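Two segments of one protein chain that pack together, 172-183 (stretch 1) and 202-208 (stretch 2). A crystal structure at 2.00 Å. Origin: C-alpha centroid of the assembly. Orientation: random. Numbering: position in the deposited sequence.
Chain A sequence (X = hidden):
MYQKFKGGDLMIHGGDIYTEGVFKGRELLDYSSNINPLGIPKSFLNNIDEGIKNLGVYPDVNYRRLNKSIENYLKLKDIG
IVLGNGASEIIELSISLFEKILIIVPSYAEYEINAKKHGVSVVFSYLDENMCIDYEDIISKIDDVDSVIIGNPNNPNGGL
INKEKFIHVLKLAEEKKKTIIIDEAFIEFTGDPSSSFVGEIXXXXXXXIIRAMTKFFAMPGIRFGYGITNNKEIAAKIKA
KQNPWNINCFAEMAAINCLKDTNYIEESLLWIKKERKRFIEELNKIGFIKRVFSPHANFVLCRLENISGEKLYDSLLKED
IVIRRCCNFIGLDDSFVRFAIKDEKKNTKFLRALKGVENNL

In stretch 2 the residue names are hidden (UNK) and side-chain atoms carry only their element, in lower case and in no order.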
# COMPACT_ATOMS: atom_id res chain seq x y z
N LEU A 172 -10.14 -16.15 29.30
CA LEU A 172 -11.06 -15.07 29.69
C LEU A 172 -11.48 -14.22 28.49
O LEU A 172 -12.66 -13.87 28.35
CB LEU A 172 -10.44 -14.16 30.75
CG LEU A 172 -10.37 -14.60 32.21
CD1 LEU A 172 -9.77 -13.48 33.05
CD2 LEU A 172 -11.74 -15.00 32.75
N ALA A 173 -10.52 -13.86 27.65
CA ALA A 173 -10.82 -13.10 26.43
C ALA A 173 -11.88 -13.82 25.60
O ALA A 173 -12.93 -13.26 25.31
CB ALA A 173 -9.57 -12.86 25.60
N GLU A 174 -11.59 -15.06 25.23
CA GLU A 174 -12.52 -15.93 24.53
C GLU A 174 -13.91 -15.82 25.14
O GLU A 174 -14.89 -15.57 24.43
CB GLU A 174 -12.02 -17.38 24.62
CG GLU A 174 -12.58 -18.33 23.58
CD GLU A 174 -12.19 -17.96 22.15
OE1 GLU A 174 -12.63 -18.64 21.20
OE2 GLU A 174 -11.44 -16.97 21.99
N GLU A 175 -13.99 -16.00 26.45
CA GLU A 175 -15.27 -15.96 27.17
C GLU A 175 -15.99 -14.61 27.05
O GLU A 175 -17.21 -14.56 27.00
CB GLU A 175 -15.04 -16.30 28.64
CG GLU A 175 -16.16 -15.90 29.59
CD GLU A 175 -15.68 -15.74 31.02
OE1 GLU A 175 -16.40 -15.10 31.83
OE2 GLU A 175 -14.58 -16.24 31.35
N LYS A 176 -15.23 -13.53 27.01
CA LYS A 176 -15.79 -12.18 27.11
C LYS A 176 -15.95 -11.48 25.77
O LYS A 176 -16.25 -10.28 25.71
CB LYS A 176 -14.92 -11.34 28.05
CG LYS A 176 -15.00 -11.78 29.51
CD LYS A 176 -13.68 -11.63 30.24
CE LYS A 176 -13.84 -11.93 31.72
NZ LYS A 176 -14.80 -10.99 32.36
N LYS A 177 -15.75 -12.23 24.68
CA LYS A 177 -15.85 -11.68 23.34
C LYS A 177 -14.90 -10.51 23.15
O LYS A 177 -15.12 -9.65 22.31
CB LYS A 177 -17.29 -11.25 23.05
CG LYS A 177 -18.28 -12.40 22.97
CD LYS A 177 -19.69 -11.90 22.70
CE LYS A 177 -20.68 -13.05 22.59
NZ LYS A 177 -22.07 -12.57 22.36
N LYS A 178 -13.86 -10.49 23.98
CA LYS A 178 -12.80 -9.49 23.90
C LYS A 178 -11.82 -9.92 22.80
O LYS A 178 -11.71 -11.11 22.47
CB LYS A 178 -12.07 -9.38 25.25
CG LYS A 178 -12.94 -8.88 26.43
CD LYS A 178 -13.58 -7.55 26.07
CE LYS A 178 -14.86 -7.31 26.83
NZ LYS A 178 -14.60 -6.79 28.18
N THR A 179 -11.12 -8.96 22.21
CA THR A 179 -10.14 -9.32 21.18
C THR A 179 -8.70 -9.06 21.64
O THR A 179 -8.39 -7.99 22.17
CB THR A 179 -10.42 -8.58 19.84
OG1 THR A 179 -11.72 -8.92 19.36
CG2 THR A 179 -9.38 -8.97 18.79
N ILE A 180 -7.83 -10.03 21.44
CA ILE A 180 -6.43 -9.85 21.81
C ILE A 180 -5.52 -9.90 20.58
O ILE A 180 -5.49 -10.90 19.87
CB ILE A 180 -5.98 -10.81 22.95
CG1 ILE A 180 -5.69 -12.22 22.43
CG2 ILE A 180 -7.00 -10.85 24.08
CD1 ILE A 180 -4.23 -12.54 22.41
N ILE A 181 -4.82 -8.79 20.33
CA ILE A 181 -3.97 -8.63 19.16
C ILE A 181 -2.50 -8.85 19.49
O ILE A 181 -1.91 -8.07 20.24
CB ILE A 181 -4.08 -7.21 18.58
CG1 ILE A 181 -5.53 -6.89 18.19
CG2 ILE A 181 -3.14 -7.05 17.38
CD1 ILE A 181 -5.80 -5.40 18.11
N ILE A 182 -1.91 -9.89 18.91
CA ILE A 182 -0.51 -10.20 19.20
C ILE A 182 0.42 -9.94 18.03
O ILE A 182 0.37 -10.65 17.01
CB ILE A 182 -0.32 -11.66 19.65
CG1 ILE A 182 -1.30 -11.99 20.77
CG2 ILE A 182 1.06 -11.86 20.21
CD1 ILE A 182 -0.96 -13.29 21.47
N ASP A 183 1.28 -8.93 18.19
CA ASP A 183 2.26 -8.56 17.17
C ASP A 183 3.48 -9.49 17.21
O ASP A 183 4.31 -9.42 18.13
CB ASP A 183 2.66 -7.10 17.39
CG ASP A 183 3.86 -6.68 16.56
OD1 ASP A 183 4.36 -7.51 15.77
OD2 ASP A 183 4.31 -5.52 16.71
N UNK A 202 -6.89 -21.84 16.31
CA UNK A 202 -8.12 -22.62 16.23
C UNK A 202 -8.88 -22.68 17.56
O UNK A 202 -10.11 -22.73 17.59
c UNK A 202 -7.64 -23.53 11.99
n UNK A 202 -8.66 -22.96 11.09
c UNK A 202 -7.11 -24.02 14.36
c UNK A 202 -7.79 -24.02 15.72
c UNK A 202 -7.86 -23.11 13.42
N UNK A 203 -8.14 -22.66 18.66
CA UNK A 203 -8.75 -22.82 19.97
C UNK A 203 -9.33 -21.54 20.51
O UNK A 203 -10.10 -21.57 21.47
c UNK A 203 -7.38 -24.81 20.63
c UNK A 203 -7.74 -23.39 20.95
n UNK A 203 -6.30 -24.99 19.87
o UNK A 203 -8.07 -25.74 21.04
N UNK A 204 -8.96 -20.42 19.89
CA UNK A 204 -9.41 -19.10 20.35
C UNK A 204 -9.63 -18.16 19.18
O UNK A 204 -8.69 -17.83 18.45
o UNK A 204 -7.46 -21.58 25.96
c UNK A 204 -6.75 -20.81 23.84
c UNK A 204 -8.14 -19.30 22.56
c UNK A 204 -8.85 -20.08 24.73
c UNK A 204 -9.07 -19.33 23.60
c UNK A 204 -7.69 -20.83 24.84
c UNK A 204 -8.39 -18.48 21.32
c UNK A 204 -6.98 -20.05 22.70
N UNK A 205 -10.87 -17.72 18.98
CA UNK A 205 -11.11 -16.67 17.99
C UNK A 205 -11.17 -15.26 18.60
O UNK A 205 -11.79 -14.35 18.05
o UNK A 205 -12.99 -18.15 17.49
c UNK A 205 -12.31 -16.98 17.09
N UNK A 206 -10.53 -15.09 19.76
CA UNK A 206 -10.22 -13.77 20.31
C UNK A 206 -8.84 -13.37 19.80
O UNK A 206 -8.53 -12.19 19.65
s UNK A 206 -8.92 -14.73 22.64
c UNK A 206 -10.24 -13.77 21.84
N UNK A 207 -8.02 -14.38 19.51
CA UNK A 207 -6.67 -14.16 19.00
C UNK A 207 -6.67 -13.51 17.62
O UNK A 207 -7.31 -14.00 16.69
c UNK A 207 -5.90 -15.48 18.92
c UNK A 207 -4.55 -17.37 19.77
c UNK A 207 -5.11 -16.01 20.12
c UNK A 207 -3.99 -15.05 20.48
N UNK A 208 -5.92 -12.43 17.50
CA UNK A 208 -5.57 -11.90 16.20
C UNK A 208 -4.05 -11.73 16.17
O UNK A 208 -3.48 -11.01 17.01
c UNK A 208 -6.28 -10.57 15.95
c UNK A 208 -6.75 -10.38 13.49
c UNK A 208 -5.01 -9.04 14.40
c UNK A 208 -5.52 -8.91 12.06
c UNK A 208 -4.76 -8.50 13.15
c UNK A 208 -6.00 -9.98 14.59
c UNK A 208 -6.51 -9.85 12.24
O HOH W 1 -11.59 -11.35 17.86

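Position 202 carries four carbons in a row ending in a nitrogen, and none of them comes near stretch 1. An unbranched chain tipped with an amine is Lys202. It is exposed, as suits a charged chain, and its amine is hydrogen-bonded elsewhere in the structure.

Position 203 has two carbons, the second bearing one oxygen and one nitrogen, a carboxamide. The side chain does not touch stretch 1, and its end leads away; this is Asn203. A polar amide is at ease in this exposed place.

At position 204 one carbon leads to a six-carbon ring bearing an oxygen. The CG of Glu174 lies at the ring edge, near its plane, and OE2 of Glu174 is 3.5 Å from CB of position 204. The residue is Tyr204. The ring is buried, while its hydroxyl finds a hydrogen bond just outside the stretches.

Position 205 shows one carbon and one oxygen. That oxygen stays 3.8 Å from OE1 of Glu174, while the backbone N of position 205 donates to the same OE1 at 3.0 Å, and a water bridges O of position 205 (3.0 Å) and OG1 of Thr179 (2.9 Å). This is Ser205. A small hydroxyl side chain suits this partly exposed place, and it adds no bond of its own to Glu174.

Position 206 has one carbon and one sulfur. The sulfur lies 3.6 Å from CB of Ala173, CB of position 206 is 3.1 Å from O of Lys178, and N of position 206 makes a weak hydrogen bond to OE2 of Glu174 at 3.1 Å. This is Cys206. A compact, weakly polar side chain suits this tight, buried site between helix and strand.

Position 207 bears four carbons, forked at the second. One branch end comes 3.2 Å from CD1 of Ile180, and the same carbon 3.6 Å from CD1 of Ile182; this is Leu207. A branched aliphatic chain fits an oily, buried surface.

Position 208 has one carbon and an unsubstituted six-carbon ring. CG2 of Ile181 meets the ring edge, 4.0 Å from the nearest ring carbon of position 208, on the sheet face opposite Ile180 and Leu207. This is Phe208; with no polar atom in its side chain, it is suited to burial.

The contact joins two modes. Before the strand begins, the carboxylate of Glu174, on the helix, accepts a hydrogen bond from N of Ser205 and a weak one from N of Cys206. Parallel pairing then takes over: N of Ile180 donates to O of Cys206 (2.9 Å), N of Phe208 to O of Ile180 (2.9 Å), and N of Ile182 to O of Phe208 (2.7 Å). These bonds fix the register, while the apolar side chains pack on both faces.

Stretch 2 202-208: KNYSCLF
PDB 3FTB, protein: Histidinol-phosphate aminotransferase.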